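Nitrate transport protein (Parabacteroides distasonis, PDB 3HN0) probably serves as the substrate-binding component of an ABC transporter, perhaps for nitrate or a related small solute. Local coordinates at residues V9-R13 with G14-I18; A58-M62 with I63-N67; G133-T136 with Q137-A141; I226-Q229 with G230-T233. All blocks are in the same frame, centred on the assembly; numbering follows the deposited sequence. Where two conformers were deposited one is given.

Interaction 1 of 4, residues V9-R13 with G14-I18; sequences VSVLR and GPSVI
Val11 meets Val17 across the bend at Gly14, where the chain leaves strand 6-12 and folds back into the helical turn of 16-19. Val11 extends CG1 toward that turn: the methyl lies opposite the backbone N (chi1 -179°), which takes it to within 3.8 Å of Val17 N and 4.2 Å of Val17 CB. A closer approach, 3.0 Å from Val11 CG1 to Ser16 OG, is doubtful, because Ser16 was deposited in two conformers and this distance belongs to one of them. The reversal itself is made at Gly14. Its backbone angles (phi 142°, psi -167°) lie in a region open mainly to glycine, which is consistent with the sharp bend here. Arg13 adds CB and CG beside the Gly14 amide, each 3.3 Å from Gly14 N, while its guanidinium group leaves the turn and makes a salt bridge through NE to Asp41. The helical turn then starts gradually: Val17 N gives Gly14 O a weak bond of 3.3 Å, and Ile18 N reaches Pro15 O at 3.0 Å. Strand 6-12 lies between parallel strands 33-40 and 57-61, with Val11 also packed on Val37 and Val59. This is the first beta-loop-alpha connection of a Rossmann-like sheet, whose strand order is consistent with the type II periplasmic binding protein fold.

Interaction 2 of 4, residues A58-M62 with I63-N67; sequences AVLPM and INAAN
Pro61 packs against Asn64 at a beta-to-alpha junction of the binding-protein fold, where strand 57-61 runs directly into helix 62-70 with Pro61 as the N-cap residue. The short axes approach to 6.6 Å and their directions differ by 105°, so the chain turns sharply and the end of the strand faces the first helical turn. Asn64 has CG opposite its carbonyl carbon (chi1 -64°), so the side chain runs alongside the proline ring, pointing as it does. Asn64 OD1 therefore rests 3.3 Å from Pro61 CB, while ND2 of the same amide is hydrogen-bonded to Gln47 on helix 43-51. Leu60 turns the other way at its first bond, with CG wedged between its own backbone N and carbonyl carbon (chi1 74°), and crosses Asn64 at a slant; it was deposited in two conformers, so the 3.9 Å from Leu60 CD1 to Asn64 CB holds for one of them and is doubtful as a fixed contact. Met62, present as selenomethionine, bends at both chi2 and chi3 and turns its chain from the helix start toward Phe257 and Phe278. Ile63 likewise faces Phe257, together with Ile261, so helix 251-264 covers this side. Ala65 brings its CB 3.4 Å from Met62 O and also touches Ala185 and Val187 of strand 184-188. Two bonds close the turn: Ala66 N reaches Met62 O at 2.9 Å, and Ala65 N is 3.1 Å from Pro61 O.

Interaction 3 of 4, residues G133-T136 with Q137-A141; sequences GEIT and QGILA
Helix 132-141 is built here from four successive i to i+4 backbone bonds, in which residues 133-136 accept from 137-140. Gln137 N meets Gly133 O at 3.1 Å and Gly138 N meets Glu134 O at 2.9 Å. Ile139 N to Ile135 O and Leu140 N to Thr136 O follow at 2.9 and 3.0 Å. On the buried side, Ile135 and Ile139 are one turn apart and slant across each other, Ile135 CG2 standing 4.2 Å from Ile139 CD1. Ile139 also lays CG1 against the helix backbone, 3.3 Å from Ile135 O. These two isoleucines face strand 146-149, where both touch Leu149; that strand belongs to the three-stranded antiparallel sheet, outside the main seven-stranded sheet. Thr136 faces the neighbouring helix 153-160, packing on Phe153, Ile156 and Ala157. Its first torsion (chi1 -60°) turns OG1 back along the helix to the carbonyl of Ala132, a hydrogen bond that satisfies the hydroxyl within its own helix, and places CG2 opposite the backbone N. Leu140, one turn later, covers the Thr136 carbonyl, with CG 3.3 Å from Thr136 O. Exposed Gln137 keeps only its root in the contact, CB lying 3.6 Å from Glu134 O, and its amide end leads away from the helix.

Interaction 4 of 4, residues I226-Q229 with G230-T233; sequences IFAQ and GALT
Near-identical first torsions, chi1 -63° at Phe227 and -64° at Leu232, set CG of each residue opposite its own carbonyl carbon and bring the two side chains together beside a type II beta turn, Ala228 to Ala231. They cross at a slant, with Leu232 CD1 3.6 Å from Phe227 CD2. Leu232 CG lies over one face of the ring toward its rim, 4.3 Å above the plane, while CG2 of Ile226 covers the opposite face in a similarly offset position. The ring is thus held between two aliphatic groups. At the third position of the turn, Gly230 has a positive phi (79°), as a type II turn requires there, and its amide N is hydrogen-bonded outside the turn to Glu222 of helix 214-223. Ala231 closes the turn and points its methyl toward residues 227 and 228: Ala231 CB is 4.5 Å from both Phe227 CB and Ala228 CB, and 3.3 Å from Ala228 O. Phe227 and Leu232 also touch Ile18, so the loop packs on helix 16-19, next to strand 6-12. Just beyond, Thr233 takes the N-cap position of helix 234-240. The Ala228 carbonyl has two partners: Ala231 N, 3.0 Å from Ala228 O and above the carbonyl plane, and a water that donates to Ala228 O at 2.8 Å while accepting from Leu232 N at 3.0 Å.

Interactions 1 and 2 are neighbours in the seven-stranded sheet: Ser10 O lies 2.8 Å from Val59 N and Leu12 N lies 3.0 Å from Val59 O, both probable hydrogen bonds. Interaction 1 also meets interaction 4 through packing, with Val17 CG1 3.5 Å from Phe227 CE2 and Ile18 CD1 3.7 Å from Leu232 CD1. Residues 9-18 therefore bridge two contacts that do not touch, since interactions 2 and 4 stay about 12 Å apart at their nearest atoms. Interaction 3 stands apart, beside the separate antiparallel sheet, its nearest atoms about 10 Å from those of interactions 1 and 4. This separation is consistent with the two-domain architecture of binding proteins.

Interaction 1 of 4, residues V9-R13 with G14-I18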
ATOM      1  N   VAL A   9     -14.344   3.068 -25.415  1.00 12.23           N
ATOM      2  CA  VAL A   9     -13.569   3.323 -24.218  1.00 10.53           C
ATOM      3  C   VAL A   9     -12.752   4.581 -24.414  1.00 13.08           C
ATOM      4  O   VAL A   9     -11.858   4.605 -25.245  1.00 12.95           O
ATOM      5  CB  VAL A   9     -12.658   2.173 -23.923  1.00 11.89           C
ATOM      6  CG1 VAL A   9     -11.944   2.372 -22.589  1.00 13.34           C
ATOM      7  CG2 VAL A   9     -13.518   0.870 -23.877  1.00 15.39           C
ATOM      8  N   SER A  10     -13.011   5.584 -23.569  1.00 12.42           N
ATOM      9  CA  SER A  10     -12.286   6.848 -23.648  0.50 15.93           C
ATOM     10  C   SER A  10     -11.293   6.872 -22.510  1.00 19.08           C
ATOM     11  O   SER A  10     -11.693   6.739 -21.354  1.00 21.53           O
ATOM     12  CB  SER A  10     -13.258   8.024 -23.513  0.50 18.61           C
ATOM     13  OG  SER A  10     -14.235   7.990 -24.530  0.50 18.73           O
ATOM     14  N   VAL A  11     -10.012   7.027 -22.826  1.00 14.35           N
ATOM     15  CA  VAL A  11      -8.975   7.058 -21.816  1.00 15.15           C
ATOM     16  C   VAL A  11      -8.391   8.501 -21.776  1.00 20.31           C
ATOM     17  O   VAL A  11      -7.884   8.988 -22.768  1.00 14.01           O
ATOM     18  CB  VAL A  11      -7.924   5.995 -22.073  1.00 17.23           C
ATOM     19  CG1 VAL A  11      -6.869   6.038 -20.972  1.00 22.99           C
ATOM     20  CG2 VAL A  11      -8.543   4.584 -22.142  1.00 15.67           C
ATOM     21  N   LEU A  12      -8.556   9.242 -20.669  1.00 23.12           N
ATOM     22  CA  LEU A  12      -7.891  10.566 -20.578  1.00 25.63           C
ATOM     23  C   LEU A  12      -6.371  10.382 -20.820  1.00 26.87           C
ATOM     24  O   LEU A  12      -5.760   9.499 -20.268  1.00 22.96           O
ATOM     25  CB  LEU A  12      -8.101  11.199 -19.226  1.00 26.47           C
ATOM     26  CG  LEU A  12      -7.493  12.591 -19.027  1.00 30.37           C
ATOM     27  CD1 LEU A  12      -7.979  13.542 -20.056  1.00 25.39           C
ATOM     28  CD2 LEU A  12      -7.861  13.074 -17.610  1.00 27.56           C
ATOM     29  N   ARG A  13      -5.791  11.200 -21.693  1.00 26.56           N
ATOM     30  CA  ARG A  13      -4.344  11.132 -21.990  1.00 26.47           C
ATOM     31  C   ARG A  13      -3.500  11.060 -20.724  1.00 26.31           C
ATOM     32  O   ARG A  13      -3.760  11.804 -19.770  1.00 26.73           O
ATOM     33  CB  ARG A  13      -3.942  12.391 -22.784  1.00 23.46           C
ATOM     34  CG  ARG A  13      -2.463  12.350 -23.282  1.00 37.55           C
ATOM     35  CD  ARG A  13      -2.163  13.473 -24.338  1.00 41.99           C
ATOM     36  NE  ARG A  13      -2.994  13.371 -25.549  1.00 45.27           N
ATOM     37  CZ  ARG A  13      -2.791  12.506 -26.558  1.00 44.68           C
ATOM     38  NH1 ARG A  13      -1.784  11.632 -26.528  1.00 34.77           N
ATOM     39  NH2 ARG A  13      -3.616  12.501 -27.607  1.00 38.37           N
ATOM     40  N   GLY A  14      -2.473  10.219 -20.720  1.00 26.23           N
ATOM     41  CA  GLY A  14      -1.659  10.027 -19.512  1.00 24.40           C
ATOM     42  C   GLY A  14      -1.259   8.596 -19.346  1.00 23.34           C
ATOM     43  O   GLY A  14      -1.499   7.779 -20.251  1.00 24.71           O
ATOM     44  N   PRO A  15      -0.744   8.228 -18.162  1.00 21.40           N
ATOM     45  CA  PRO A  15      -0.301   6.860 -17.873  1.00 21.44           C
ATOM     46  C   PRO A  15      -1.350   5.701 -17.792  1.00 22.29           C
ATOM     47  O   PRO A  15      -1.021   4.516 -17.965  1.00 20.17           O
ATOM     48  CB  PRO A  15       0.464   7.024 -16.573  1.00 26.93           C
ATOM     49  CG  PRO A  15      -0.083   8.215 -15.925  1.00 20.42           C
ATOM     50  CD  PRO A  15      -0.561   9.135 -16.997  1.00 25.09           C
ATOM     51  N   SER A  16      -2.631   6.036 -17.605  1.00 16.96           N
ATOM     52  CA  SER A  16      -3.651   5.018 -17.635  0.65 17.01           C
ATOM     53  C   SER A  16      -3.727   4.322 -18.998  1.00 17.68           C
ATOM     54  O   SER A  16      -4.117   3.181 -19.039  1.00 17.82           O
ATOM     55  CB  SER A  16      -5.012   5.618 -17.326  0.65 18.10           C
ATOM     56  OG  SER A  16      -5.356   6.445 -18.398  0.65 14.08           O
ATOM     57  N   VAL A  17      -3.294   4.988 -20.092  1.00 14.38           N
ATOM     58  CA  VAL A  17      -3.343   4.352 -21.436  1.00 13.61           C
ATOM     59  C   VAL A  17      -2.404   3.149 -21.440  1.00 13.88           C
ATOM     60  O   VAL A  17      -2.657   2.151 -22.144  1.00 14.40           O
ATOM     61  CB  VAL A  17      -3.024   5.298 -22.570  1.00 12.52           C
ATOM     62  CG1 VAL A  17      -1.547   5.775 -22.535  1.00 19.06           C
ATOM     63  CG2 VAL A  17      -3.396   4.671 -23.925  1.00 15.00           C
ATOM     64  N   ILE A  18      -1.374   3.177 -20.574  1.00 12.82           N
ATOM     65  CA  ILE A  18      -0.486   2.032 -20.509  1.00 11.63           C
ATOM     66  C   ILE A  18      -1.211   0.745 -20.086  1.00 12.24           C
ATOM     67  O   ILE A  18      -0.973  -0.337 -20.634  1.00 14.57           O
ATOM     68  CB  ILE A  18       0.741   2.303 -19.566  1.00 13.01           C
ATOM     69  CG1 ILE A  18       1.533   3.497 -20.084  1.00 13.65           C
ATOM     70  CG2 ILE A  18       1.628   1.009 -19.462  1.00 15.96           C
ATOM     71  CD1 ILE A  18       2.641   4.042 -19.086  1.00 13.14           C
TER

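Interaction 2 of 4, residues A58-M62 with I63-N67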
ATOM      1  N   ALA A  58     -15.110   5.181 -19.472  1.00 12.35           N
ATOM      2  CA  ALA A  58     -14.160   6.277 -19.522  1.00 11.54           C
ATOM      3  C   ALA A  58     -13.199   6.122 -18.388  1.00 12.27           C
ATOM      4  O   ALA A  58     -13.579   5.611 -17.341  1.00 10.99           O
ATOM      5  CB  ALA A  58     -14.877   7.637 -19.419  1.00 13.40           C
ATOM      6  N   VAL A  59     -11.981   6.625 -18.555  0.65  9.96           N
ATOM      7  CA  VAL A  59     -10.988   6.521 -17.532  0.65 11.28           C
ATOM      8  C   VAL A  59     -10.517   7.950 -17.245  0.65 12.38           C
ATOM      9  O   VAL A  59      -9.997   8.610 -18.163  0.65 14.63           O
ATOM     10  CB  VAL A  59      -9.810   5.626 -18.029  0.65  9.25           C
ATOM     11  CG1 VAL A  59      -8.829   5.381 -16.882  0.65  9.93           C
ATOM     12  CG2 VAL A  59     -10.345   4.285 -18.615  0.65 10.39           C
ATOM     13  N   LEU A  60     -10.738   8.434 -16.006  0.75 13.61           N
ATOM     14  CA  LEU A  60     -10.491   9.826 -15.631  0.75 16.13           C
ATOM     15  C   LEU A  60     -10.304   9.894 -14.137  0.75 14.34           C
ATOM     16  O   LEU A  60     -10.503   8.900 -13.410  0.75 11.63           O
ATOM     17  CB  LEU A  60     -11.624  10.776 -16.094  0.75 16.34           C
ATOM     18  CG  LEU A  60     -12.982  10.738 -15.340  0.75 18.14           C
ATOM     19  CD1 LEU A  60     -13.929  11.642 -16.051  0.75 16.30           C
ATOM     20  CD2 LEU A  60     -13.613   9.348 -15.249  0.75 21.37           C
ATOM     21  N   PRO A  61      -9.925  11.068 -13.650  1.00 13.09           N
ATOM     22  CA  PRO A  61      -9.565  11.118 -12.248  1.00 13.05           C
ATOM     23  C   PRO A  61     -10.747  10.729 -11.372  1.00 12.68           C
ATOM     24  O   PRO A  61     -11.922  11.035 -11.695  1.00 11.27           O
ATOM     25  CB  PRO A  61      -9.192  12.573 -12.039  1.00 14.99           C
ATOM     26  CG  PRO A  61      -8.625  12.990 -13.367  1.00 16.75           C
ATOM     27  CD  PRO A  61      -9.572  12.325 -14.338  1.00 16.64           C
HETATM   28  N   MSE A  62     -10.420  10.017 -10.293  1.00 12.88           N
HETATM   29  CA  MSE A  62     -11.429   9.601  -9.317  1.00 10.42           C
HETATM   30  C   MSE A  62     -12.247  10.788  -8.804  1.00 12.28           C
HETATM   31  O   MSE A  62     -13.470  10.659  -8.613  1.00 11.73           O
HETATM   32  CB  MSE A  62     -10.768   8.847  -8.147  1.00 11.21           C
HETATM   33  CG  MSE A  62     -11.653   8.246  -7.142  1.00 11.86           C
HETATM   34 SE   MSE A  62     -12.837   6.903  -7.758  0.75  7.13          SE
HETATM   35  CE  MSE A  62     -11.452   5.581  -8.049  1.00 13.50           C
ATOM     36  N   ILE A  63     -11.615  11.938  -8.586  1.00 12.96           N
ATOM     37  CA  ILE A  63     -12.424  13.096  -8.075  1.00 14.87           C
ATOM     38  C   ILE A  63     -13.510  13.488  -9.093  1.00 13.66           C
ATOM     39  O   ILE A  63     -14.633  13.787  -8.726  1.00 13.45           O
ATOM     40  CB  ILE A  63     -11.563  14.292  -7.584  1.00 13.30           C
ATOM     41  CG1 ILE A  63     -10.722  14.907  -8.684  1.00 16.17           C
ATOM     42  CG2 ILE A  63     -10.594  13.815  -6.441  1.00 10.93           C
ATOM     43  CD1 ILE A  63     -10.124  16.279  -8.248  1.00 14.26           C
ATOM     44  N   ASN A  64     -13.193  13.434 -10.386  1.00 10.72           N
ATOM     45  CA  ASN A  64     -14.195  13.731 -11.405  1.00 10.56           C
ATOM     46  C   ASN A  64     -15.286  12.721 -11.391  1.00 11.10           C
ATOM     47  O   ASN A  64     -16.459  13.048 -11.578  1.00 12.15           O
ATOM     48  CB  ASN A  64     -13.582  13.799 -12.819  1.00 12.07           C
ATOM     49  CG  ASN A  64     -12.571  14.943 -12.974  1.00 15.22           C
ATOM     50  OD1 ASN A  64     -11.480  14.878 -12.406  1.00 19.04           O
ATOM     51  ND2 ASN A  64     -12.924  15.971 -13.741  1.00 14.80           N
ATOM     52  N   ALA A  65     -14.917  11.464 -11.222  1.00 12.69           N
ATOM     53  CA  ALA A  65     -15.903  10.385 -11.203  1.00 14.06           C
ATOM     54  C   ALA A  65     -16.885  10.612 -10.057  1.00 12.30           C
ATOM     55  O   ALA A  65     -18.127  10.598 -10.236  1.00 12.40           O
ATOM     56  CB  ALA A  65     -15.180   9.018 -11.094  1.00 14.26           C
ATOM     57  N   ALA A  66     -16.347  10.922  -8.889  1.00 11.16           N
ATOM     58  CA  ALA A  66     -17.177  11.221  -7.737  1.00 10.04           C
ATOM     59  C   ALA A  66     -18.120  12.392  -7.954  1.00 11.36           C
ATOM     60  O   ALA A  66     -19.312  12.323  -7.602  1.00 11.93           O
ATOM     61  CB  ALA A  66     -16.317  11.453  -6.503  1.00  8.98           C
ATOM     62  N   ASN A  67     -17.587  13.478  -8.490  1.00 10.83           N
ATOM     63  CA  ASN A  67     -18.361  14.678  -8.770  1.00 12.38           C
ATOM     64  C   ASN A  67     -19.478  14.393  -9.758  1.00 10.23           C
ATOM     65  O   ASN A  67     -20.635  14.676  -9.501  1.00 12.64           O
ATOM     66  CB  ASN A  67     -17.444  15.772  -9.329  1.00 12.21           C
ATOM     67  CG  ASN A  67     -18.174  17.096  -9.447  1.00 18.34           C
ATOM     68  OD1 ASN A  67     -18.826  17.526  -8.512  1.00 18.27           O
ATOM     69  ND2 ASN A  67     -18.088  17.726 -10.602  1.00 21.28           N
TER

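Interaction 3 of 4, residues G133-T136 with Q137-A141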
ATOM      1  N   GLY A 133       3.816  18.938 -18.366  1.00 16.85           N
ATOM      2  CA  GLY A 133       4.719  19.241 -19.485  1.00 17.37           C
ATOM      3  C   GLY A 133       5.449  20.555 -19.270  1.00 16.13           C
ATOM      4  O   GLY A 133       6.632  20.675 -19.572  1.00 15.04           O
ATOM      5  N   GLU A 134       4.737  21.537 -18.711  1.00 14.45           N
ATOM      6  CA  GLU A 134       5.313  22.839 -18.438  1.00 12.93           C
ATOM      7  C   GLU A 134       6.338  22.795 -17.314  1.00 15.25           C
ATOM      8  O   GLU A 134       7.385  23.452 -17.412  1.00 14.46           O
ATOM      9  CB  GLU A 134       4.250  23.853 -18.085  1.00 14.95           C
ATOM     10  CG  GLU A 134       3.491  24.333 -19.376  1.00 16.12           C
ATOM     11  CD  GLU A 134       2.184  25.056 -19.061  1.00 27.77           C
ATOM     12  OE1 GLU A 134       1.639  24.888 -17.961  1.00 27.09           O
ATOM     13  OE2 GLU A 134       1.679  25.783 -19.944  1.00 43.14           O
ATOM     14  N   ILE A 135       6.016  22.044 -16.273  1.00 15.08           N
ATOM     15  CA  ILE A 135       6.945  21.775 -15.167  1.00 15.36           C
ATOM     16  C   ILE A 135       8.213  21.101 -15.684  1.00 13.09           C
ATOM     17  O   ILE A 135       9.310  21.477 -15.277  1.00 11.56           O
ATOM     18  CB  ILE A 135       6.319  20.937 -14.048  1.00 19.81           C
ATOM     19  CG1 ILE A 135       5.313  21.809 -13.270  1.00 20.20           C
ATOM     20  CG2 ILE A 135       7.429  20.409 -13.060  1.00 16.47           C
ATOM     21  CD1 ILE A 135       4.658  21.145 -12.130  1.00 29.97           C
ATOM     22  N   THR A 136       8.060  20.122 -16.573  1.00 12.72           N
ATOM     23  CA  THR A 136       9.226  19.393 -17.116  1.00 12.66           C
ATOM     24  C   THR A 136      10.139  20.381 -17.834  1.00 13.56           C
ATOM     25  O   THR A 136      11.354  20.406 -17.644  1.00 10.28           O
ATOM     26  CB  THR A 136       8.777  18.265 -18.073  1.00 14.67           C
ATOM     27  OG1 THR A 136       7.938  17.331 -17.353  1.00 16.11           O
ATOM     28  CG2 THR A 136       9.992  17.529 -18.655  1.00 14.62           C
ATOM     29  N   GLN A 137       9.543  21.207 -18.680  1.00 13.62           N
ATOM     30  CA  GLN A 137      10.311  22.197 -19.393  1.00 11.01           C
ATOM     31  C   GLN A 137      10.999  23.169 -18.416  1.00  8.03           C
ATOM     32  O   GLN A 137      12.140  23.566 -18.636  1.00 10.79           O
ATOM     33  CB  GLN A 137       9.351  22.915 -20.355  1.00 13.25           C
ATOM     34  CG  GLN A 137       9.964  23.983 -21.084  1.00 18.36           C
ATOM     35  CD  GLN A 137      11.130  23.473 -21.816  1.00 19.16           C
ATOM     36  OE1 GLN A 137      11.084  22.353 -22.354  1.00 31.97           O
ATOM     37  NE2 GLN A 137      12.224  24.229 -21.790  1.00 19.47           N
ATOM     38  N   GLY A 138      10.286  23.609 -17.371  1.00  8.89           N
ATOM     39  CA  GLY A 138      10.843  24.472 -16.345  1.00  9.49           C
ATOM     40  C   GLY A 138      12.049  23.832 -15.666  1.00  7.85           C
ATOM     41  O   GLY A 138      13.022  24.498 -15.375  1.00  8.12           O
ATOM     42  N   ILE A 139      11.997  22.531 -15.453  1.00  9.67           N
ATOM     43  CA  ILE A 139      13.154  21.841 -14.855  1.00 10.68           C
ATOM     44  C   ILE A 139      14.352  21.933 -15.827  1.00  9.14           C
ATOM     45  O   ILE A 139      15.442  22.370 -15.458  1.00  9.59           O
ATOM     46  CB  ILE A 139      12.844  20.339 -14.560  1.00  9.47           C
ATOM     47  CG1 ILE A 139      11.814  20.207 -13.457  1.00  9.96           C
ATOM     48  CG2 ILE A 139      14.180  19.585 -14.200  1.00 10.49           C
ATOM     49  CD1 ILE A 139      11.279  18.791 -13.199  1.00 13.06           C
ATOM     50  N   LEU A 140      14.089  21.587 -17.083  1.00 10.14           N
ATOM     51  CA  LEU A 140      15.126  21.542 -18.092  1.00 10.69           C
ATOM     52  C   LEU A 140      15.720  22.916 -18.438  1.00  9.37           C
ATOM     53  O   LEU A 140      16.887  23.025 -18.762  1.00 11.15           O
ATOM     54  CB  LEU A 140      14.624  20.809 -19.350  1.00  7.93           C
ATOM     55  CG  LEU A 140      14.176  19.384 -19.069  1.00 13.35           C
ATOM     56  CD1 LEU A 140      13.814  18.678 -20.376  1.00 16.36           C
ATOM     57  CD2 LEU A 140      15.295  18.638 -18.309  1.00 13.14           C
ATOM     58  N   ALA A 141      14.919  23.964 -18.289  1.00  7.35           N
ATOM     59  CA  ALA A 141      15.374  25.313 -18.551  1.00  6.40           C
ATOM     60  C   ALA A 141      16.122  25.912 -17.364  1.00  6.78           C
ATOM     61  O   ALA A 141      16.707  26.932 -17.495  1.00  6.47           O
ATOM     62  CB  ALA A 141      14.198  26.188 -18.906  1.00  7.95           C
TER

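Interaction 4 of 4, residues I226-Q229 with G230-T233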
ATOM      1  N   ILE A 226       1.075   7.001 -29.247  1.00 16.23           N
ATOM      2  CA  ILE A 226       0.522   7.445 -28.004  1.00 16.41           C
ATOM      3  C   ILE A 226       1.601   8.196 -27.249  1.00 18.40           C
ATOM      4  O   ILE A 226       1.336   9.207 -26.622  1.00 17.90           O
ATOM      5  CB  ILE A 226       0.004   6.256 -27.140  1.00 18.09           C
ATOM      6  CG1 ILE A 226      -0.996   5.361 -27.926  1.00 17.61           C
ATOM      7  CG2 ILE A 226      -0.607   6.764 -25.823  1.00 16.95           C
ATOM      8  CD1 ILE A 226      -2.122   6.127 -28.472  1.00 16.96           C
ATOM      9  N   PHE A 227       2.823   7.667 -27.272  1.00 17.51           N
ATOM     10  CA  PHE A 227       3.963   8.354 -26.671  1.00 16.56           C
ATOM     11  C   PHE A 227       5.090   8.405 -27.684  1.00 15.83           C
ATOM     12  O   PHE A 227       5.194   7.563 -28.589  1.00 17.09           O
ATOM     13  CB  PHE A 227       4.460   7.610 -25.429  1.00 13.50           C
ATOM     14  CG  PHE A 227       3.442   7.539 -24.308  1.00 16.30           C
ATOM     15  CD1 PHE A 227       3.133   8.657 -23.587  1.00 15.67           C
ATOM     16  CD2 PHE A 227       2.789   6.350 -24.031  1.00 13.37           C
ATOM     17  CE1 PHE A 227       2.157   8.591 -22.561  1.00 19.84           C
ATOM     18  CE2 PHE A 227       1.841   6.250 -23.001  1.00 16.85           C
ATOM     19  CZ  PHE A 227       1.534   7.389 -22.274  1.00 17.86           C
ATOM     20  N   ALA A 228       5.938   9.414 -27.533  1.00 18.18           N
ATOM     21  CA  ALA A 228       7.101   9.558 -28.383  1.00 15.63           C
ATOM     22  C   ALA A 228       8.075   8.422 -28.150  1.00 15.59           C
ATOM     23  O   ALA A 228       8.151   7.839 -27.044  1.00 15.31           O
ATOM     24  CB  ALA A 228       7.807  10.928 -28.120  1.00 17.10           C
ATOM     25  N   GLN A 229       8.841   8.107 -29.195  1.00 12.83           N
ATOM     26  CA  GLN A 229       9.809   7.022 -29.143  0.50 14.72           C
ATOM     27  C   GLN A 229      10.814   7.294 -28.011  1.00 14.19           C
ATOM     28  O   GLN A 229      11.393   8.372 -27.949  1.00 16.65           O
ATOM     29  CB  GLN A 229      10.547   6.865 -30.499  0.50 14.56           C
ATOM     30  CG  GLN A 229      10.495   5.463 -31.134  0.50 20.54           C
ATOM     31  CD  GLN A 229      11.006   5.416 -32.589  0.50 21.28           C
ATOM     32  OE1 GLN A 229      11.432   6.428 -33.154  0.50 19.24           O
ATOM     33  NE2 GLN A 229      10.970   4.224 -33.195  0.50 15.45           N
ATOM     34  N   GLY A 230      11.027   6.317 -27.134  1.00 14.43           N
ATOM     35  CA  GLY A 230      11.980   6.488 -26.030  1.00 16.93           C
ATOM     36  C   GLY A 230      11.479   7.285 -24.826  1.00 15.55           C
ATOM     37  O   GLY A 230      12.202   7.381 -23.833  1.00 18.88           O
ATOM     38  N   ALA A 231      10.246   7.814 -24.862  1.00 13.43           N
ATOM     39  CA  ALA A 231       9.716   8.530 -23.705  1.00 14.05           C
ATOM     40  C   ALA A 231       9.553   7.614 -22.456  1.00 15.97           C
ATOM     41  O   ALA A 231       9.964   7.960 -21.349  1.00 17.24           O
ATOM     42  CB  ALA A 231       8.401   9.201 -24.062  1.00 16.53           C
ATOM     43  N   LEU A 232       8.975   6.436 -22.652  1.00 14.84           N
ATOM     44  CA  LEU A 232       8.828   5.455 -21.597  1.00 14.59           C
ATOM     45  C   LEU A 232       9.925   4.393 -21.677  1.00 13.33           C
ATOM     46  O   LEU A 232      10.379   4.010 -22.785  1.00 13.12           O
ATOM     47  CB  LEU A 232       7.498   4.747 -21.708  1.00 12.84           C
ATOM     48  CG  LEU A 232       6.179   5.511 -21.538  1.00 17.39           C
ATOM     49  CD1 LEU A 232       5.051   4.548 -21.819  1.00 18.73           C
ATOM     50  CD2 LEU A 232       6.055   6.051 -20.131  1.00 15.97           C
ATOM     51  N   THR A 233      10.309   3.892 -20.495  1.00 14.68           N
ATOM     52  CA  THR A 233      11.173   2.743 -20.357  1.00 15.51           C
ATOM     53  C   THR A 233      10.478   1.737 -19.395  1.00 14.81           C
ATOM     54  O   THR A 233       9.457   2.073 -18.779  1.00 12.98           O
ATOM     55  CB  THR A 233      12.549   3.132 -19.758  1.00 15.52           C
ATOM     56  OG1 THR A 233      12.380   3.461 -18.377  1.00 19.97           O
ATOM     57  CG2 THR A 233      13.192   4.269 -20.541  1.00 20.08           C
TER
HETATM   58  O   HOH W   1       7.805   5.648 -25.303  1.00 12.34           O